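Local structure of nitroreductase family protein (Sphingopyxis sp., 7DP1) at the interface of chains A and B. The protein reduces nitro groups of dinitroaniline herbicides as an FMN- and NADPH-dependent nitroreductase. Residues are numbered along the deposited sequence; one frame, centred on the assembly and turned at random. Chains: chain A/B, Nitroreductase family protein.

Contacts 1 and 2 belong to one two-fold interface, so each recurs with the chains exchanged. Their C-alpha centres lie about 27 Å apart and they share no residue. In contact 1 a chain B loop meets the start of helix 148-167 of chain A, the loop before it and A:Leu50; side chains of one chain meet backbone carbonyls of the other, partly through a water. In contact 2 the C-terminal strand 226-229 of chain A extends the sheet of chain B at strand 54-59, mainly through backbone bonds. Together they fit the intertwined dimer typical of this family.

Contact 1: the interface of chains A and B. Residues chain A 50, 145-146, 149-150; chain B 86-87, 89, 92.
The side-chain amide of A:Gln150 lies against the ring of B:Pro89, the two side chains crossing obliquely. CD of the glutamine is 3.7 Å from CG of the proline, while NE2 points to B:Ile87 and OE1 passes over the proline CG towards a water. The glutamine, in the first turn of helix 148-167, bends at chi2 (77°), which turns its amide away from an extended course. Its NE2 donates to the backbone O of B:Ile87 over 3.1 Å; the bond is nearly straight, 167° at the hydrogen, and the acceptor lies in the amide plane. At the other end of the amide, OE1 is 2.7 Å from water 1, which also contacts the backbone O of B:Asp86 at 2.7 Å. Both ends of the amide are thus engaged, which should fix its rotation. An alanine in place of A:Gln150 would probably leave the B:Ile87 carbonyl without this donor, deprive the water of one anchor and open a gap beside the B:Pro89 ring. Another corner of that ring, CB, approaches the backbone O of A:Ile145 at 3.3 Å, so the proline is wedged between the helix start and the loop before it. On the side of the water, CG of A:Pro149 lies 3.6 Å from the O of B:Asp86. Farther along the chain B loop, B:Leu92 meets A:Leu50 tip to tip through their CD1 methyls at 4.0 Å. This contact of a loop with a helix start and its flanking loops probably holds the 86-92 segment against chain A and so helps to hold the dimer together.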
loop_
_atom_site.group_PDB
_atom_site.type_symbol
_atom_site.label_atom_id
_atom_site.label_comp_id
_atom_site.label_asym_id
_atom_site.label_seq_id
_atom_site.Cartn_x
_atom_site.Cartn_y
_atom_site.Cartn_z
ATOM N N LEU A 50 -2.999 -12.317 -5.819
ATOM C CA LEU A 50 -4.462 -12.215 -5.753
ATOM C C LEU A 50 -5.016 -10.957 -6.418
ATOM O O LEU A 50 -6.136 -10.987 -6.907
ATOM C CB LEU A 50 -4.964 -12.280 -4.318
ATOM C CG LEU A 50 -4.983 -13.652 -3.647
ATOM C CD1 LEU A 50 -5.727 -13.547 -2.324
ATOM C CD2 LEU A 50 -5.614 -14.709 -4.537
ATOM N N ILE A 145 -14.214 -10.804 2.191
ATOM C CA ILE A 145 -13.394 -11.934 2.622
ATOM C C ILE A 145 -11.946 -11.484 2.833
ATOM O O ILE A 145 -11.190 -12.115 3.564
ATOM C CB ILE A 145 -13.411 -13.117 1.611
ATOM C CG1 ILE A 145 -12.695 -12.726 0.312
ATOM C CG2 ILE A 145 -14.838 -13.609 1.344
ATOM C CD1 ILE A 145 -12.185 -13.923 -0.480
ATOM N N MET A 146 -11.564 -10.382 2.203
ATOM C CA MET A 146 -10.164 -9.947 2.245
ATOM C C MET A 146 -9.704 -9.570 3.666
ATOM O O MET A 146 -10.461 -9.017 4.450
ATOM C CB MET A 146 -9.973 -8.772 1.295
ATOM C CG MET A 146 -10.233 -9.112 -0.174
ATOM S SD MET A 146 -9.395 -10.603 -0.745
ATOM C CE MET A 146 -10.112 -10.803 -2.380
ATOM N N PRO A 149 -3.608 -8.333 5.321
ATOM C CA PRO A 149 -2.598 -8.358 4.255
ATOM C C PRO A 149 -3.167 -7.999 2.870
ATOM O O PRO A 149 -2.428 -7.496 2.025
ATOM C CB PRO A 149 -2.127 -9.813 4.253
ATOM C CG PRO A 149 -3.318 -10.584 4.756
ATOM C CD PRO A 149 -3.887 -9.690 5.835
ATOM N N GLN A 150 -4.435 -8.318 2.604
ATOM C CA GLN A 150 -4.986 -7.930 1.313
ATOM C C GLN A 150 -5.210 -6.416 1.274
ATOM O O GLN A 150 -5.118 -5.787 0.226
ATOM C CB GLN A 150 -6.271 -8.682 1.000
ATOM C CG GLN A 150 -6.034 -10.109 0.537
ATOM C CD GLN A 150 -5.698 -11.036 1.675
ATOM O OE1 GLN A 150 -6.331 -10.994 2.724
ATOM N NE2 GLN A 150 -4.712 -11.899 1.467
ATOM N N ASP B 86 -4.110 -14.292 9.484
ATOM C CA ASP B 86 -4.438 -15.156 8.360
ATOM C C ASP B 86 -3.882 -14.619 7.060
ATOM O O ASP B 86 -4.335 -13.587 6.562
ATOM C CB ASP B 86 -5.950 -15.334 8.242
ATOM C CG ASP B 86 -6.488 -16.309 9.249
ATOM O OD1 ASP B 86 -5.675 -16.938 9.955
ATOM O OD2 ASP B 86 -7.718 -16.453 9.328
ATOM N N ILE B 87 -2.885 -15.302 6.514
ATOM C CA ILE B 87 -2.273 -14.840 5.273
ATOM C C ILE B 87 -3.238 -15.040 4.101
ATOM O O ILE B 87 -3.576 -14.080 3.399
ATOM C CB ILE B 87 -0.943 -15.534 5.014
ATOM C CG1 ILE B 87 0.024 -15.204 6.156
ATOM C CG2 ILE B 87 -0.339 -15.069 3.694
ATOM C CD1 ILE B 87 1.432 -15.664 5.884
ATOM N N PRO B 89 -7.003 -15.573 2.964
ATOM C CA PRO B 89 -8.299 -15.326 3.597
ATOM C C PRO B 89 -9.012 -16.627 3.869
ATOM O O PRO B 89 -8.998 -17.506 3.011
ATOM C CB PRO B 89 -9.057 -14.491 2.561
ATOM C CG PRO B 89 -7.987 -13.902 1.677
ATOM C CD PRO B 89 -6.880 -14.919 1.649
ATOM N N LEU B 92 -11.362 -18.080 1.009
ATOM C CA LEU B 92 -10.855 -17.838 -0.335
ATOM C C LEU B 92 -11.647 -18.721 -1.291
ATOM O O LEU B 92 -11.760 -19.926 -1.049
ATOM C CB LEU B 92 -9.368 -18.165 -0.440
ATOM C CG LEU B 92 -8.670 -17.782 -1.746
ATOM C CD1 LEU B 92 -8.676 -16.266 -1.934
ATOM C CD2 LEU B 92 -7.243 -18.297 -1.738
HETATM O O HOH W 1 -6.267 -12.541 4.954
#

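Contact 2: the interface of chains A and B. Residues chain A 225-229, 231; chain B 55-57.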
loop_
_atom_site.group_PDB
_atom_site.type_symbol
_atom_site.label_atom_id
_atom_site.label_comp_id
_atom_site.label_asym_id
_atom_site.label_seq_id
_atom_site.Cartn_x
_atom_site.Cartn_y
_atom_site.Cartn_z
ATOM N N VAL A 225 11.715 5.261 12.314
ATOM C CA VAL A 225 11.152 4.331 11.343
ATOM C C VAL A 225 11.975 3.067 11.184
ATOM O O VAL A 225 11.434 1.955 11.157
ATOM C CB VAL A 225 11.043 4.966 9.924
ATOM C CG1 VAL A 225 10.344 4.023 8.985
ATOM C CG2 VAL A 225 10.342 6.321 9.950
ATOM N N ILE A 226 13.285 3.246 11.065
ATOM C CA ILE A 226 14.162 2.154 10.676
ATOM C C ILE A 226 15.137 1.712 11.774
ATOM O O ILE A 226 15.836 2.527 12.359
ATOM C CB ILE A 226 14.981 2.553 9.441
ATOM C CG1 ILE A 226 14.077 3.174 8.374
ATOM C CG2 ILE A 226 15.693 1.343 8.875
ATOM C CD1 ILE A 226 13.160 2.187 7.703
ATOM N N ASP A 227 15.193 0.410 12.023
ATOM C CA ASP A 227 16.209 -0.167 12.905
ATOM C C ASP A 227 17.161 -1.021 12.079
ATOM O O ASP A 227 16.724 -1.835 11.269
ATOM C CB ASP A 227 15.559 -0.998 14.005
ATOM C CG ASP A 227 16.556 -1.529 14.988
ATOM O OD1 ASP A 227 17.486 -0.782 15.356
ATOM O OD2 ASP A 227 16.417 -2.699 15.387
ATOM N N TRP A 228 18.459 -0.805 12.242
ATOM C CA TRP A 228 19.461 -1.552 11.501
ATOM C C TRP A 228 20.140 -2.583 12.385
ATOM O O TRP A 228 20.550 -2.270 13.499
ATOM C CB TRP A 228 20.512 -0.604 10.909
ATOM C CG TRP A 228 19.954 0.581 10.143
ATOM C CD1 TRP A 228 19.472 1.749 10.668
ATOM C CD2 TRP A 228 19.833 0.707 8.719
ATOM N NE1 TRP A 228 19.059 2.588 9.663
ATOM C CE2 TRP A 228 19.270 1.971 8.458
ATOM C CE3 TRP A 228 20.135 -0.130 7.640
ATOM C CZ2 TRP A 228 19.012 2.418 7.168
ATOM C CZ3 TRP A 228 19.882 0.323 6.357
ATOM C CH2 TRP A 228 19.330 1.582 6.135
ATOM N N GLN A 229 20.312 -3.800 11.881
ATOM C CA GLN A 229 20.953 -4.847 12.679
ATOM C C GLN A 229 21.910 -5.692 11.850
ATOM O O GLN A 229 21.551 -6.182 10.776
ATOM C CB GLN A 229 19.906 -5.756 13.314
ATOM C CG GLN A 229 19.068 -5.094 14.380
ATOM C CD GLN A 229 18.132 -6.071 15.040
ATOM O OE1 GLN A 229 18.365 -7.277 15.012
ATOM N NE2 GLN A 229 17.058 -5.562 15.626
ATOM N N PHE A 231 24.788 -4.646 10.577
ATOM C CA PHE A 231 25.581 -3.867 9.630
ATOM C C PHE A 231 26.882 -3.411 10.261
ATOM O O PHE A 231 26.868 -2.820 11.334
ATOM C CB PHE A 231 24.803 -2.655 9.137
ATOM C CG PHE A 231 23.663 -3.001 8.255
ATOM C CD1 PHE A 231 23.789 -2.910 6.886
ATOM C CD2 PHE A 231 22.470 -3.462 8.792
ATOM C CE1 PHE A 231 22.731 -3.247 6.069
ATOM C CE2 PHE A 231 21.429 -3.801 7.977
ATOM C CZ PHE A 231 21.563 -3.703 6.618
ATOM N N ALA B 55 10.293 -0.384 10.368
ATOM C CA ALA B 55 11.073 -1.452 9.744
ATOM C C ALA B 55 12.385 -1.767 10.453
ATOM O O ALA B 55 13.124 -0.872 10.860
ATOM C CB ALA B 55 11.327 -1.122 8.265
ATOM N N THR B 56 12.658 -3.064 10.587
ATOM C CA THR B 56 13.920 -3.562 11.131
ATOM C C THR B 56 14.673 -4.232 9.980
ATOM O O THR B 56 14.224 -5.244 9.436
ATOM C CB THR B 56 13.678 -4.544 12.296
ATOM O OG1 THR B 56 12.948 -3.877 13.337
ATOM C CG2 THR B 56 14.995 -5.079 12.869
ATOM N N VAL B 57 15.775 -3.617 9.566
ATOM C CA VAL B 57 16.568 -4.116 8.450
ATOM C C VAL B 57 17.746 -4.946 8.961
ATOM O O VAL B 57 18.561 -4.462 9.749
ATOM C CB VAL B 57 17.056 -2.944 7.582
ATOM C CG1 VAL B 57 17.765 -3.444 6.365
ATOM C CG2 VAL B 57 15.859 -2.093 7.166
#
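B:Val57 sets its two methyls against different side chains of chain A: CG2 meets CG2 of A:Ile226 at 3.8 Å, and CG1 meets CZ of A:Phe231, also at 3.8 Å. The valine's CG1 is anti to the backbone N (chi1 -175°), which sends the two branches toward separate partners. A:Ile226 also reaches B:Ala55, its CD1 tip lying 3.8 Å from the alanine CB. On the chain A side, CG2 of the isoleucine lies over one face of the A:Trp228 ring, offset toward the rim. That indole runs alongside B:Val57, pointing the same way. The A:Phe231 ring brings its edge, not its face, to the B:Val57 backbone, with the carbonyl carbon in plane at that edge.

The same residues carry the strand pairing: strand 226-229 of chain A runs parallel to strand 54-59 of chain B, so that the C-terminal strand of one subunit extends the sheet of the other. Backbone bonds alternate between the chains: B:Ala55 N to A:Val225 O, A:Asp227 N to B:Ala55 O, B:Val57 N to A:Asp227 O, and A:Gln229 N to B:Val57 O at 2.8 Å. A:Asp227 thereby uses both its backbone N and O across the interface. At the polar rim its side chain runs beside that of B:Thr56, pointing the same way, and OD2 lies 3.7 Å from the threonine CG2. The A:Gln229 side chain, extended beyond CG, places NE2 3.5 Å from the same methyl. This amide nitrogen also donates within chain A to the A:Asp227 carboxylate oxygen OD2, at 2.9 Å and 171° at the hydrogen.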